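Local coordinates for uncharacterized protein (Staphylococcus saprophyticus subsp. saprophyticus ATCC 15305, PDB 3FOJ), which is of unknown function but carries a rhodanese-like domain, a fold that in related proteins often serves sulfur transfer, at residues 5-8 against 9-13. Sequence-based numbering, arbitrary orientation.
Sequences TVTE and LKEKI
T7 has OG1 beside its backbone N (chi1 -66°), leaving methyl CG2 anti to that N and next to E11, whose CG is trans to its carbonyl carbon (chi1 -72°). The two side chains run side by side in the same direction, CG2 of T7 3.9 Å from OE2 of E11. Beneath them run three sound i to i+4 bonds and a weak fourth. N of L9 reaches O of T5 at 2.9 Å, N of K10 meets O of V6 equally closely, and N of E11 bonds to O of T7 at 3.2 Å; K12 N to E8 O is the weak one, its N-H...O angle 127°. The aliphatic stems pack over the same carbonyls: CG of K10 lies 3.4 Å from O of V6, and CG of K12 3.2 Å from O of E8. Farther out, NZ of K10 bonds to the carbonyl of F93, whose ring it also engages in a cation-pi contact. V6 and L9 rest against V86 of strand 82-86, tying the helix to the sheet. At the first turn, N of E8 donates to OG1 of T5, while the extended E8 side chain, CG beside its backbone N, reaches back so that OE2 accepts from N of T5 at 3.1 Å, met from above the carboxylate plane. These reciprocal bonds form a capping box, with T5 as N-cap, starting helix 6-11 in the rhodanese-like domain.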
ATOM      1  N   THR A   5       4.082   0.243  10.928  1.00 11.69           N
ATOM      2  CA  THR A   5       2.965   1.053  11.392  1.00 11.93           C
ATOM      3  C   THR A   5       2.817   2.299  10.526  1.00 11.33           C
ATOM      4  O   THR A   5       3.705   2.629   9.737  1.00  9.68           O
ATOM      5  CB  THR A   5       3.169   1.494  12.847  1.00 12.75           C
ATOM      6  OG1 THR A   5       4.331   2.329  12.929  1.00 14.86           O
ATOM      7  CG2 THR A   5       3.352   0.275  13.751  1.00 14.60           C
ATOM      8  N   VAL A   6       1.691   2.991  10.671  1.00 12.86           N
ATOM      9  CA  VAL A   6       1.470   4.200   9.891  1.00 14.13           C
ATOM     10  C   VAL A   6       2.446   5.282  10.319  1.00 14.61           C
ATOM     11  O   VAL A   6       2.857   6.109   9.508  1.00 13.68           O
ATOM     12  CB  VAL A   6       0.026   4.723  10.036  1.00 16.19           C
ATOM     13  CG1 VAL A   6      -0.936   3.748   9.385  1.00 17.25           C
ATOM     14  CG2 VAL A   6      -0.319   4.923  11.498  1.00 18.42           C
ATOM     15  N   THR A   7       2.827   5.268  11.593  1.00 14.03           N
ATOM     16  CA  THR A   7       3.777   6.244  12.099  1.00 15.19           C
ATOM     17  C   THR A   7       5.123   6.012  11.419  1.00 14.75           C
ATOM     18  O   THR A   7       5.801   6.964  11.023  1.00 13.84           O
ATOM     19  CB  THR A   7       3.936   6.125  13.629  1.00 15.62           C
ATOM     20  OG1 THR A   7       2.702   6.490  14.259  1.00 19.28           O
ATOM     21  CG2 THR A   7       5.048   7.039  14.128  1.00 17.57           C
ATOM     22  N   GLU A   8       5.498   4.743  11.275  1.00 15.08           N
ATOM     23  CA  GLU A   8       6.755   4.391  10.621  1.00 15.13           C
ATOM     24  C   GLU A   8       6.699   4.760   9.145  1.00 14.67           C
ATOM     25  O   GLU A   8       7.684   5.225   8.577  1.00 15.52           O
ATOM     26  CB  GLU A   8       7.026   2.892  10.719  1.00 16.05           C
ATOM     27  CG  GLU A   8       7.225   2.349  12.108  1.00 21.01           C
ATOM     28  CD  GLU A   8       7.653   0.897  12.069  1.00 23.26           C
ATOM     29  OE1 GLU A   8       8.830   0.637  11.735  1.00 27.94           O
ATOM     30  OE2 GLU A   8       6.813   0.020  12.353  1.00 21.74           O
ATOM     31  N   LEU A   9       5.545   4.538   8.523  1.00 13.79           N
ATOM     32  CA  LEU A   9       5.389   4.854   7.109  1.00 13.29           C
ATOM     33  C   LEU A   9       5.536   6.349   6.855  1.00 13.37           C
ATOM     34  O   LEU A   9       6.185   6.753   5.894  1.00 13.13           O
ATOM     35  CB  LEU A   9       4.029   4.377   6.593  1.00 13.86           C
ATOM     36  CG  LEU A   9       3.769   4.618   5.099  1.00 13.47           C
ATOM     37  CD1 LEU A   9       4.825   3.913   4.256  1.00 14.99           C
ATOM     38  CD2 LEU A   9       2.380   4.122   4.740  1.00 15.98           C
ATOM     39  N   LYS A  10       4.938   7.171   7.713  1.00 13.68           N
ATOM     40  CA  LYS A  10       5.036   8.619   7.537  1.00 13.96           C
ATOM     41  C   LYS A  10       6.472   9.108   7.699  1.00 15.31           C
ATOM     42  O   LYS A  10       6.918   9.987   6.961  1.00 15.62           O
ATOM     43  CB  LYS A  10       4.120   9.353   8.524  1.00 12.54           C
ATOM     44  CG  LYS A  10       2.639   9.214   8.195  1.00 11.76           C
ATOM     45  CD  LYS A  10       1.757   9.990   9.156  1.00 13.72           C
ATOM     46  CE  LYS A  10       0.288   9.791   8.819  1.00 12.90           C
ATOM     47  NZ  LYS A  10      -0.627  10.404   9.819  1.00 13.63           N
ATOM     48  N   GLU A  11       7.199   8.541   8.656  1.00 16.27           N
ATOM     49  CA  GLU A  11       8.582   8.955   8.868  1.00 17.97           C
ATOM     50  C   GLU A  11       9.453   8.604   7.668  1.00 17.15           C
ATOM     51  O   GLU A  11      10.532   9.168   7.494  1.00 16.87           O
ATOM     52  CB  GLU A  11       9.150   8.318  10.139  1.00 20.29           C
ATOM     53  CG  GLU A  11       8.589   8.913  11.420  1.00 25.44           C
ATOM     54  CD  GLU A  11       9.377   8.502  12.651  1.00 28.73           C
ATOM     55  OE1 GLU A  11      10.605   8.731  12.675  1.00 32.21           O
ATOM     56  OE2 GLU A  11       8.769   7.957  13.594  1.00 32.09           O
ATOM     57  N   LYS A  12       8.978   7.675   6.842  1.00 17.92           N
ATOM     58  CA  LYS A  12       9.714   7.268   5.651  1.00 18.88           C
ATOM     59  C   LYS A  12       9.808   8.429   4.663  1.00 19.35           C
ATOM     60  O   LYS A  12      10.682   8.451   3.802  1.00 18.65           O
ATOM     61  CB  LYS A  12       9.025   6.076   4.983  1.00 21.67           C
ATOM     62  CG  LYS A  12       9.168   4.761   5.734  1.00 25.13           C
ATOM     63  CD  LYS A  12      10.574   4.202   5.617  1.00 28.20           C
ATOM     64  CE  LYS A  12      10.664   2.806   6.215  1.00 30.24           C
ATOM     65  NZ  LYS A  12      12.004   2.195   5.995  1.00 30.76           N
ATOM     66  N   ILE A  13       8.895   9.388   4.790  1.00 19.28           N
ATOM     67  CA  ILE A  13       8.892  10.561   3.923  1.00 19.67           C
ATOM     68  C   ILE A  13      10.196  11.333   4.108  1.00 19.18           C
ATOM     69  O   ILE A  13      10.681  11.990   3.187  1.00 18.57           O
ATOM     70  CB  ILE A  13       7.723  11.510   4.270  1.00 21.14           C
ATOM     71  CG1 ILE A  13       6.388  10.792   4.076  1.00 22.89           C
ATOM     72  CG2 ILE A  13       7.787  12.759   3.402  1.00 20.89           C
ATOM     73  CD1 ILE A  13       5.195  11.628   4.480  1.00 25.15           C
TER